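PDB 6DRU: glycosyl hydrolases family 31 family protein from Aspergillus niger, which hydrolyses xyloglucan oligosaccharides as an alpha-xylosidase of glycosyl hydrolase family 31, releasing alpha-xylose from the non-reducing terminal glucose. Local coordinates for the interface of chains A and B and the interface of chains A and C. Numbering follows the deposited sequence. Chains: chain A/B/C, Glycosyl hydrolases family 31 family protein.

Contact 1: the interface of chains A and B. Residues chain A 132-134, 212, 348, 430-431; chain B 131-134.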
ATOM      1  N   GLY A 132      -7.774   1.442  -2.746  1.00 62.30           N
ATOM      2  CA  GLY A 132      -9.213   1.433  -2.597  1.00 60.96           C
ATOM      3  C   GLY A 132      -9.697   2.501  -1.640  1.00 67.98           C
ATOM      4  O   GLY A 132      -8.975   3.435  -1.285  1.00 61.08           O
ATOM      5  N   ALA A 133     -10.949   2.347  -1.210  1.00 68.03           N
ATOM      6  CA  ALA A 133     -11.604   3.335  -0.365  1.00 54.56           C
ATOM      7  C   ALA A 133     -11.510   3.023   1.121  1.00 62.52           C
ATOM      8  O   ALA A 133     -11.876   3.879   1.934  1.00 68.46           O
ATOM      9  CB  ALA A 133     -13.080   3.476  -0.758  1.00 51.51           C
ATOM     10  N   GLU A 134     -11.041   1.833   1.497  1.00 57.11           N
ATOM     11  CA  GLU A 134     -10.866   1.521   2.910  1.00 49.50           C
ATOM     12  C   GLU A 134      -9.821   2.443   3.523  1.00 61.39           C
ATOM     13  O   GLU A 134      -8.825   2.794   2.884  1.00 75.84           O
ATOM     14  CB  GLU A 134     -10.449   0.063   3.093  1.00 55.16           C
ATOM     15  CG  GLU A 134     -11.483  -0.950   2.637  1.00 82.23           C
ATOM     16  CD  GLU A 134     -10.976  -2.379   2.724  1.00 95.94           C
ATOM     17  OE1 GLU A 134     -11.031  -2.963   3.827  1.00 95.35           O
ATOM     18  OE2 GLU A 134     -10.512  -2.912   1.692  1.00 74.83           O
ATOM     19  N   SER A 212      -7.841  -0.776   9.396  1.00 57.74           N
ATOM     20  CA  SER A 212      -8.574  -0.719   8.140  1.00 50.43           C
ATOM     21  C   SER A 212     -10.050  -0.900   8.444  1.00 57.96           C
ATOM     22  O   SER A 212     -10.432  -1.863   9.116  1.00 63.32           O
ATOM     23  CB  SER A 212      -8.087  -1.794   7.161  1.00 57.11           C
ATOM     24  OG  SER A 212      -8.875  -1.809   5.982  1.00 60.80           O
ATOM     25  N   ARG A 348      -2.156 -13.803   2.470  1.00 63.02           N
ATOM     26  CA  ARG A 348      -2.660 -13.256   1.217  1.00 57.43           C
ATOM     27  C   ARG A 348      -1.724 -13.464   0.029  1.00 55.00           C
ATOM     28  O   ARG A 348      -2.104 -13.126  -1.097  1.00 55.35           O
ATOM     29  CB  ARG A 348      -2.979 -11.775   1.408  1.00 59.90           C
ATOM     30  CG  ARG A 348      -3.952 -11.543   2.562  1.00 50.55           C
ATOM     31  CD  ARG A 348      -4.481 -10.124   2.599  1.00 43.83           C
ATOM     32  NE  ARG A 348      -3.426  -9.150   2.841  1.00 48.66           N
ATOM     33  CZ  ARG A 348      -3.580  -7.840   2.689  1.00 61.12           C
ATOM     34  NH1 ARG A 348      -4.749  -7.353   2.292  1.00 53.83           N
ATOM     35  NH2 ARG A 348      -2.569  -7.018   2.933  1.00 68.05           N
ATOM     36  N   GLY A 430     -13.241 -10.170   6.119  1.00 53.56           N
ATOM     37  CA  GLY A 430     -12.261  -9.115   5.972  1.00 45.42           C
ATOM     38  C   GLY A 430     -10.867  -9.691   6.094  1.00 52.60           C
ATOM     39  O   GLY A 430     -10.658 -10.884   5.897  1.00 60.34           O
ATOM     40  N   THR A 431      -9.919  -8.822   6.413  1.00 50.66           N
ATOM     41  CA  THR A 431      -8.552  -9.239   6.677  1.00 47.80           C
ATOM     42  C   THR A 431      -8.288  -9.217   8.176  1.00 53.45           C
ATOM     43  O   THR A 431      -9.115  -8.770   8.973  1.00 55.51           O
ATOM     44  CB  THR A 431      -7.549  -8.342   5.945  1.00 53.16           C
ATOM     45  OG1 THR A 431      -7.639  -7.004   6.453  1.00 60.41           O
ATOM     46  CG2 THR A 431      -7.833  -8.339   4.451  1.00 53.56           C
TER
ATOM     47  N   PRO B 131      -3.994  -2.967   3.024  1.00 53.54           N
ATOM     48  CA  PRO B 131      -4.269  -3.713   4.261  1.00 57.84           C
ATOM     49  C   PRO B 131      -5.684  -4.249   4.341  1.00 60.59           C
ATOM     50  O   PRO B 131      -5.939  -5.154   5.145  1.00 49.43           O
ATOM     51  CB  PRO B 131      -4.004  -2.678   5.359  1.00 50.36           C
ATOM     52  CG  PRO B 131      -4.319  -1.374   4.704  1.00 55.86           C
ATOM     53  CD  PRO B 131      -3.905  -1.516   3.260  1.00 57.79           C
ATOM     54  N   GLY B 132      -6.606  -3.723   3.543  1.00 62.30           N
ATOM     55  CA  GLY B 132      -7.985  -4.162   3.550  1.00 60.96           C
ATOM     56  C   GLY B 132      -8.216  -5.343   2.633  1.00 67.98           C
ATOM     57  O   GLY B 132      -7.284  -6.015   2.186  1.00 61.08           O
ATOM     58  N   ALA B 133      -9.493  -5.590   2.342  1.00 68.03           N
ATOM     59  CA  ALA B 133      -9.898  -6.747   1.557  1.00 54.56           C
ATOM     60  C   ALA B 133     -10.066  -6.446   0.074  1.00 62.52           C
ATOM     61  O   ALA B 133     -10.235  -7.387  -0.709  1.00 68.46           O
ATOM     62  CB  ALA B 133     -11.207  -7.329   2.104  1.00 51.51           C
ATOM     63  N   GLU B 134     -10.030  -5.176  -0.329  1.00 57.11           N
ATOM     64  CA  GLU B 134     -10.113  -4.850  -1.748  1.00 49.50           C
ATOM     65  C   GLU B 134      -8.907  -5.414  -2.485  1.00 61.39           C
ATOM     66  O   GLU B 134      -7.789  -5.430  -1.963  1.00 75.84           O
ATOM     67  CB  GLU B 134     -10.189  -3.337  -1.950  1.00 55.16           C
ATOM     68  CG  GLU B 134     -11.429  -2.685  -1.367  1.00 82.23           C
ATOM     69  CD  GLU B 134     -11.401  -1.172  -1.484  1.00 95.94           C
ATOM     70  OE1 GLU B 134     -11.752  -0.652  -2.564  1.00 95.35           O
ATOM     71  OE2 GLU B 134     -11.015  -0.503  -0.499  1.00 74.83           O
TER

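Contact 2: the interface of chains A and C. Residues chain A 413-414, 417-419; chain C 14, 88, 95-96, 122.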
ATOM      1  N   THR A 413      13.136 -21.913  20.152  1.00 60.27           N
ATOM      2  CA  THR A 413      12.921 -20.566  20.667  1.00 61.17           C
ATOM      3  C   THR A 413      13.755 -19.539  19.910  1.00 56.74           C
ATOM      4  O   THR A 413      13.373 -18.365  19.843  1.00 57.86           O
ATOM      5  CB  THR A 413      13.242 -20.516  22.161  1.00 63.24           C
ATOM      6  OG1 THR A 413      14.651 -20.683  22.356  1.00 73.49           O
ATOM      7  CG2 THR A 413      12.502 -21.621  22.899  1.00 60.02           C
ATOM      8  N   TYR A 414      14.889 -19.955  19.340  1.00 49.61           N
ATOM      9  CA  TYR A 414      15.663 -19.048  18.500  1.00 52.98           C
ATOM     10  C   TYR A 414      14.890 -18.687  17.238  1.00 59.23           C
ATOM     11  O   TYR A 414      14.809 -17.511  16.864  1.00 63.15           O
ATOM     12  CB  TYR A 414      17.013 -19.675  18.142  1.00 50.03           C
ATOM     13  CG  TYR A 414      17.917 -18.750  17.353  1.00 53.61           C
ATOM     14  CD1 TYR A 414      17.836 -18.675  15.967  1.00 52.66           C
ATOM     15  CD2 TYR A 414      18.845 -17.941  17.996  1.00 63.58           C
ATOM     16  CE1 TYR A 414      18.652 -17.824  15.246  1.00 59.20           C
ATOM     17  CE2 TYR A 414      19.668 -17.088  17.283  1.00 61.89           C
ATOM     18  CZ  TYR A 414      19.568 -17.034  15.908  1.00 64.41           C
ATOM     19  OH  TYR A 414      20.384 -16.186  15.195  1.00 61.04           O
ATOM     20  N   SER A 417      11.976 -16.487  17.959  1.00 50.75           N
ATOM     21  CA  SER A 417      12.372 -15.124  18.284  1.00 59.93           C
ATOM     22  C   SER A 417      12.739 -14.300  17.055  1.00 60.12           C
ATOM     23  O   SER A 417      12.827 -13.072  17.162  1.00 57.45           O
ATOM     24  CB  SER A 417      13.544 -15.138  19.265  1.00 54.90           C
ATOM     25  OG  SER A 417      14.698 -15.713  18.677  1.00 62.15           O
ATOM     26  N   ILE A 418      12.962 -14.937  15.910  1.00 61.17           N
ATOM     27  CA  ILE A 418      13.236 -14.181  14.682  1.00 58.61           C
ATOM     28  C   ILE A 418      12.000 -13.369  14.317  1.00 56.25           C
ATOM     29  O   ILE A 418      10.889 -13.932  14.236  1.00 53.85           O
ATOM     30  CB  ILE A 418      13.630 -15.130  13.538  1.00 61.10           C
ATOM     31  CG1 ILE A 418      14.825 -15.989  13.950  1.00 61.54           C
ATOM     32  CG2 ILE A 418      13.966 -14.341  12.283  1.00 51.64           C
ATOM     33  CD1 ILE A 418      15.180 -17.056  12.944  1.00 56.05           C
ATOM     34  N   PRO A 419      12.120 -12.060  14.087  1.00 53.38           N
ATOM     35  CA  PRO A 419      10.930 -11.201  13.941  1.00 55.92           C
ATOM     36  C   PRO A 419      10.225 -11.370  12.598  1.00 62.01           C
ATOM     37  O   PRO A 419      10.148 -10.447  11.782  1.00 56.18           O
ATOM     38  CB  PRO A 419      11.521  -9.797  14.123  1.00 60.11           C
ATOM     39  CG  PRO A 419      12.917  -9.916  13.625  1.00 52.81           C
ATOM     40  CD  PRO A 419      13.373 -11.288  14.032  1.00 54.84           C
TER
ATOM     41  N   HIS C  14      20.716 -12.314  13.717  1.00 58.40           N
ATOM     42  CA  HIS C  14      19.567 -12.943  14.365  1.00 61.18           C
ATOM     43  C   HIS C  14      18.522 -13.222  13.289  1.00 65.30           C
ATOM     44  O   HIS C  14      17.648 -12.396  13.022  1.00 70.31           O
ATOM     45  CB  HIS C  14      19.017 -12.049  15.474  1.00 56.60           C
ATOM     46  CG  HIS C  14      17.829 -12.623  16.178  1.00 53.89           C
ATOM     47  ND1 HIS C  14      16.678 -11.899  16.406  1.00 54.76           N
ATOM     48  CD2 HIS C  14      17.610 -13.852  16.704  1.00 53.02           C
ATOM     49  CE1 HIS C  14      15.804 -12.657  17.043  1.00 62.15           C
ATOM     50  NE2 HIS C  14      16.344 -13.846  17.236  1.00 58.53           N
ATOM     51  N   TRP C  88      15.334 -14.864  25.455  1.00 64.98           N
ATOM     52  CA  TRP C  88      13.952 -14.477  25.702  1.00 69.89           C
ATOM     53  C   TRP C  88      13.248 -15.613  26.427  1.00 71.71           C
ATOM     54  O   TRP C  88      13.318 -16.768  25.995  1.00 64.31           O
ATOM     55  CB  TRP C  88      13.230 -14.136  24.396  1.00 64.61           C
ATOM     56  CG  TRP C  88      11.782 -14.501  24.407  1.00 70.79           C
ATOM     57  CD1 TRP C  88      10.790 -13.905  25.129  1.00 62.68           C
ATOM     58  CD2 TRP C  88      11.161 -15.551  23.658  1.00 74.69           C
ATOM     59  NE1 TRP C  88       9.587 -14.523  24.877  1.00 60.54           N
ATOM     60  CE2 TRP C  88       9.789 -15.535  23.977  1.00 73.45           C
ATOM     61  CE3 TRP C  88      11.632 -16.503  22.751  1.00 64.42           C
ATOM     62  CZ2 TRP C  88       8.884 -16.434  23.419  1.00 67.39           C
ATOM     63  CZ3 TRP C  88      10.733 -17.393  22.199  1.00 60.40           C
ATOM     64  CH2 TRP C  88       9.376 -17.353  22.534  1.00 60.99           C
ATOM     65  N   TYR C  95      20.402 -12.670  21.653  1.00 60.46           N
ATOM     66  CA  TYR C  95      19.741 -11.851  20.647  1.00 56.06           C
ATOM     67  C   TYR C  95      18.852 -10.766  21.243  1.00 59.76           C
ATOM     68  O   TYR C  95      18.187 -10.048  20.487  1.00 59.22           O
ATOM     69  CB  TYR C  95      18.916 -12.730  19.694  1.00 55.42           C
ATOM     70  CG  TYR C  95      17.959 -13.675  20.385  1.00 54.45           C
ATOM     71  CD1 TYR C  95      16.754 -13.217  20.902  1.00 55.90           C
ATOM     72  CD2 TYR C  95      18.256 -15.024  20.513  1.00 56.45           C
ATOM     73  CE1 TYR C  95      15.877 -14.074  21.537  1.00 61.78           C
ATOM     74  CE2 TYR C  95      17.380 -15.890  21.142  1.00 61.18           C
ATOM     75  CZ  TYR C  95      16.194 -15.411  21.654  1.00 61.31           C
ATOM     76  OH  TYR C  95      15.321 -16.269  22.282  1.00 62.07           O
ATOM     77  N   ARG C  96      18.817 -10.629  22.566  1.00 64.91           N
ATOM     78  CA  ARG C  96      18.069  -9.577  23.241  1.00 55.05           C
ATOM     79  C   ARG C  96      19.037  -8.627  23.930  1.00 58.77           C
ATOM     80  O   ARG C  96      20.058  -9.058  24.471  1.00 68.22           O
ATOM     81  CB  ARG C  96      17.101 -10.166  24.268  1.00 46.13           C
ATOM     82  CG  ARG C  96      15.935 -10.917  23.661  1.00 49.58           C
ATOM     83  CD  ARG C  96      14.834  -9.962  23.244  1.00 55.93           C
ATOM     84  NE  ARG C  96      13.858 -10.609  22.373  1.00 66.15           N
ATOM     85  CZ  ARG C  96      13.878 -10.527  21.047  1.00 65.51           C
ATOM     86  NH1 ARG C  96      14.821  -9.822  20.437  1.00 50.88           N
ATOM     87  NH2 ARG C  96      12.949 -11.146  20.330  1.00 75.17           N
ATOM     88  N   ASN C 122       7.298  -8.998  19.403  1.00 60.56           N
ATOM     89  CA  ASN C 122       8.740  -8.913  19.239  1.00 59.61           C
ATOM     90  C   ASN C 122       9.206  -7.488  19.524  1.00 62.31           C
ATOM     91  O   ASN C 122       8.653  -6.535  18.958  1.00 64.32           O
ATOM     92  CB  ASN C 122       9.140  -9.333  17.825  1.00 67.05           C
ATOM     93  CG  ASN C 122      10.612  -9.690  17.715  1.00 63.92           C
ATOM     94  OD1 ASN C 122      11.476  -8.814  17.715  1.00 67.63           O
ATOM     95  ND2 ASN C 122      10.901 -10.984  17.612  1.00 52.13           N
TER
HETATM   96  O   HOH W   1      16.321 -18.537  22.727  1.00 55.03           O

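Contact 3: the interface of chains A and C. Residues chain A 404-406, 413, 416-417; chain C 88, 119-120.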
ATOM      1  N   GLU A 404       0.102 -17.465  19.528  1.00 56.34           N
ATOM      2  CA  GLU A 404       1.229 -16.786  20.145  1.00 46.28           C
ATOM      3  C   GLU A 404       1.542 -15.488  19.412  1.00 56.37           C
ATOM      4  O   GLU A 404       1.086 -15.252  18.290  1.00 57.11           O
ATOM      5  CB  GLU A 404       2.474 -17.682  20.171  1.00 56.43           C
ATOM      6  CG  GLU A 404       2.248 -19.041  20.809  1.00 58.09           C
ATOM      7  CD  GLU A 404       2.176 -18.971  22.322  1.00 67.10           C
ATOM      8  OE1 GLU A 404       2.468 -17.895  22.886  1.00 70.31           O
ATOM      9  OE2 GLU A 404       1.823 -19.993  22.946  1.00 68.44           O
ATOM     10  N   ALA A 405       2.334 -14.644  20.069  1.00 59.56           N
ATOM     11  CA  ALA A 405       2.776 -13.377  19.504  1.00 53.07           C
ATOM     12  C   ALA A 405       3.986 -13.532  18.595  1.00 55.20           C
ATOM     13  O   ALA A 405       4.570 -12.526  18.180  1.00 67.08           O
ATOM     14  CB  ALA A 405       3.088 -12.381  20.622  1.00 56.84           C
ATOM     15  N   TYR A 406       4.380 -14.766  18.298  1.00 56.60           N
ATOM     16  CA  TYR A 406       5.475 -15.053  17.387  1.00 56.27           C
ATOM     17  C   TYR A 406       5.025 -16.099  16.379  1.00 61.22           C
ATOM     18  O   TYR A 406       4.134 -16.909  16.655  1.00 59.30           O
ATOM     19  CB  TYR A 406       6.719 -15.545  18.141  1.00 48.97           C
ATOM     20  CG  TYR A 406       6.420 -16.574  19.210  1.00 62.33           C
ATOM     21  CD1 TYR A 406       6.314 -17.923  18.896  1.00 63.90           C
ATOM     22  CD2 TYR A 406       6.244 -16.195  20.535  1.00 61.02           C
ATOM     23  CE1 TYR A 406       6.040 -18.865  19.873  1.00 66.31           C
ATOM     24  CE2 TYR A 406       5.970 -17.128  21.518  1.00 58.68           C
ATOM     25  CZ  TYR A 406       5.870 -18.461  21.181  1.00 64.35           C
ATOM     26  OH  TYR A 406       5.598 -19.392  22.156  1.00 57.88           O
ATOM     27  N   THR A 413      13.136 -21.913  20.152  1.00 60.27           N
ATOM     28  CA  THR A 413      12.921 -20.566  20.667  1.00 61.17           C
ATOM     29  C   THR A 413      13.755 -19.539  19.910  1.00 56.74           C
ATOM     30  O   THR A 413      13.373 -18.365  19.843  1.00 57.86           O
ATOM     31  CB  THR A 413      13.242 -20.516  22.161  1.00 63.24           C
ATOM     32  OG1 THR A 413      14.651 -20.683  22.356  1.00 73.49           O
ATOM     33  CG2 THR A 413      12.502 -21.621  22.899  1.00 60.02           C
ATOM     34  N   GLU A 416      11.620 -18.977  16.789  1.00 50.81           N
ATOM     35  CA  GLU A 416      10.436 -18.233  17.209  1.00 51.09           C
ATOM     36  C   GLU A 416      10.759 -16.772  17.493  1.00 58.22           C
ATOM     37  O   GLU A 416       9.912 -15.897  17.283  1.00 65.41           O
ATOM     38  CB  GLU A 416       9.815 -18.882  18.447  1.00 52.28           C
ATOM     39  CG  GLU A 416       9.106 -20.200  18.180  1.00 61.51           C
ATOM     40  CD  GLU A 416       8.711 -20.914  19.459  1.00 69.97           C
ATOM     41  OE1 GLU A 416       9.277 -20.583  20.522  1.00 73.57           O
ATOM     42  OE2 GLU A 416       7.834 -21.804  19.403  1.00 72.71           O
ATOM     43  N   SER A 417      11.976 -16.487  17.959  1.00 50.75           N
ATOM     44  CA  SER A 417      12.372 -15.124  18.284  1.00 59.93           C
ATOM     45  C   SER A 417      12.739 -14.300  17.055  1.00 60.12           C
ATOM     46  O   SER A 417      12.827 -13.072  17.162  1.00 57.45           O
ATOM     47  CB  SER A 417      13.544 -15.138  19.265  1.00 54.90           C
ATOM     48  OG  SER A 417      14.698 -15.713  18.677  1.00 62.15           O
TER
ATOM     49  N   TRP C  88      15.334 -14.864  25.455  1.00 64.98           N
ATOM     50  CA  TRP C  88      13.952 -14.477  25.702  1.00 69.89           C
ATOM     51  C   TRP C  88      13.248 -15.613  26.427  1.00 71.71           C
ATOM     52  O   TRP C  88      13.318 -16.768  25.995  1.00 64.31           O
ATOM     53  CB  TRP C  88      13.230 -14.136  24.396  1.00 64.61           C
ATOM     54  CG  TRP C  88      11.782 -14.501  24.407  1.00 70.79           C
ATOM     55  CD1 TRP C  88      10.790 -13.905  25.129  1.00 62.68           C
ATOM     56  CD2 TRP C  88      11.161 -15.551  23.658  1.00 74.69           C
ATOM     57  NE1 TRP C  88       9.587 -14.523  24.877  1.00 60.54           N
ATOM     58  CE2 TRP C  88       9.789 -15.535  23.977  1.00 73.45           C
ATOM     59  CE3 TRP C  88      11.632 -16.503  22.751  1.00 64.42           C
ATOM     60  CZ2 TRP C  88       8.884 -16.434  23.419  1.00 67.39           C
ATOM     61  CZ3 TRP C  88      10.733 -17.393  22.199  1.00 60.40           C
ATOM     62  CH2 TRP C  88       9.376 -17.353  22.534  1.00 60.99           C
ATOM     63  N   LYS C 119       5.082 -13.633  27.150  1.00 65.63           N
ATOM     64  CA  LYS C 119       4.022 -13.396  26.176  1.00 57.30           C
ATOM     65  C   LYS C 119       4.023 -11.911  25.827  1.00 58.13           C
ATOM     66  O   LYS C 119       3.554 -11.081  26.611  1.00 72.74           O
ATOM     67  CB  LYS C 119       2.670 -13.844  26.724  1.00 48.32           C
ATOM     68  CG  LYS C 119       2.671 -15.245  27.315  1.00 52.86           C
ATOM     69  CD  LYS C 119       2.701 -16.301  26.225  1.00 59.27           C
ATOM     70  CE  LYS C 119       3.314 -17.599  26.722  1.00 61.95           C
ATOM     71  NZ  LYS C 119       3.237 -18.676  25.695  1.00 59.36           N
ATOM     72  N   SER C 120       4.552 -11.586  24.650  1.00 65.92           N
ATOM     73  CA  SER C 120       4.619 -10.212  24.168  1.00 64.61           C
ATOM     74  C   SER C 120       5.059 -10.230  22.711  1.00 62.88           C
ATOM     75  O   SER C 120       5.631 -11.212  22.228  1.00 58.31           O
ATOM     76  CB  SER C 120       5.581  -9.361  25.003  1.00 62.29           C
ATOM     77  OG  SER C 120       6.922  -9.782  24.821  1.00 64.89           O
TER

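Contact 1: the interface of chains A and B
A:Glu134 and B:Glu134 reach toward each other across a two-fold axis, their tips passing alongside in opposite directions, so that each carboxylate arrives at the other chain's backbone N-H groups. The patch is a mainly polar loop-to-loop part of an interface in the deposited assembly; the structure alone does not show that it forms in solution. Hydrogen bonding is reciprocal: the backbone N of A:Glu134 donates to OE2 of B:Glu134 at 3.1 Å, nearly along its C-O axis, with 160° at the hydrogen, and the twin bond runs from B:Glu134 N to A:Glu134 OE2. The amide N of A:Ala133 adds a weak, bent bond to the same OE2 of B:Glu134 (2.9 Å) and a weak one to its OE1 (3.4 Å). With CG anti to the carbonyl carbon (chi1 -64°) and the chain extended beyond it, each side chain spans the gap. If both carboxylates are charged they would tend to repel, which the facing amides may offset. A further hydrogen bond runs from the hydroxyl OG1 of A:Thr431 to the carbonyl O of B:Pro131, 2.8 Å, in the carbonyl plane. Packing is modest: CA of A:Gly132 lies 3.6 Å from the carboxylate carbon CD of B:Glu134, and the methyl CG2 of A:Thr431 packs against the B:Gly132 carbonyl, 3.5 Å from its C. In the fold, the paired 131-134 segments are loops leading into strand 135-142, while A:Thr431 lies just before helix 432-435.

Contact 2: the interface of chains A and C
This is part of a two-fold symmetric interface between copies of the enzyme, a polar patch with aromatic packing that joins chains A and C in the deposited tetramer, which may or may not form in solution. A:Ser417, at the end of helix 413-417, is gripped through both side chain and backbone. Its hydroxyl OG hydrogen-bonds NE2 of the C:His14 imidazole at 2.9 Å and donates to the carbonyl O of A:Tyr414 at 2.6 Å. The same OG sits 3.3 Å above one face of the C:Tyr95 ring, toward its rim, a face it shares with NE2 of C:His14; CB of A:Ser417 also lies against that ring, 3.4 Å from CE1 of C:Tyr95. The side-chain amide ND2 of C:Asn122 donates to A:Ser417 O at 2.9 Å, from above the carbonyl plane. C:His14, CG anti to its backbone N (chi1 180°), turns its CD2 edge to the A:Tyr414 ring, edge-to-face with planes 88° apart. CB of A:Pro419 rests 3.7 Å from CG of C:Asn122. A water links the hydroxyls A:Thr413 OG1 and C:Tyr95 OH, while CZ3 of C:Trp88 nears A:Thr413 O. For the protein, the patch ties the end of a short helix to the partner's N-terminal region.

Contact 3: the interface of chains A and C
C:Trp88 meets A:Tyr406 with the benzo end of its indole, and of the residues here these two bury the most surface, 77 and 26 Å². They form an aromatic contact with a salt bridge at its side, part of the two-fold A-C interface of the deposited assembly, which may not be the biological one. Their side chains cross at about a right angle, with CE2 of A:Tyr406 3.5 Å from CZ2 of C:Trp88. The rings meet edge-to-face, planes 69° apart: the CZ2-CH2 edge of C:Trp88 lies over a face of A:Tyr406, toward its CE2 rim. On the face opposite the indole, CB of A:Glu404 lies 3.6 Å above the plane of the A:Tyr406 ring, over its centre, so the tyrosine ring is held between the two. C:Trp88 is also met at its edge, in plane, by the carboxylate oxygen OE1 of A:Glu416, 3.8 Å from its CH2; if charged, it may be favoured by the slightly positive rim of the ring. C:Ser120, with 18 Å² buried, lies with its carbonyl O by the methyl of A:Ala405. Beside it C:Lys119 makes a salt bridge and hydrogen bond with A:Glu404. The two side chains cross obliquely, both bent at chi2, -75° in the lysine, so that the ammonium reaches the carboxylate. NZ of C:Lys119 lies 3.0 Å from OE1 of A:Glu404, on the syn side of that oxygen and 22° out of the carboxylate plane, and 3.4 Å from OE2.

Contacts 2 and 3 are neighbouring parts of the A-C interface, with centres of their C-alpha atoms about 7 Å apart, and share A:Thr413, A:Ser417 and C:Trp88; helix 413-417 of chain A serves both. Contact 1 belongs to the separate A-B interface, about 30 Å from contact 2 and 27 Å from contact 3. Chain A thus meets two different copies of the deposited four-chain assembly through separate surfaces. Contact 3 is centred about 11 Å from the proton donor A:Asp487 and 16 Å from A:Asp395, contact 1 about 31 and 26 Å; A-C pairing might therefore influence the active-site surroundings, though the structure alone does not show an effect.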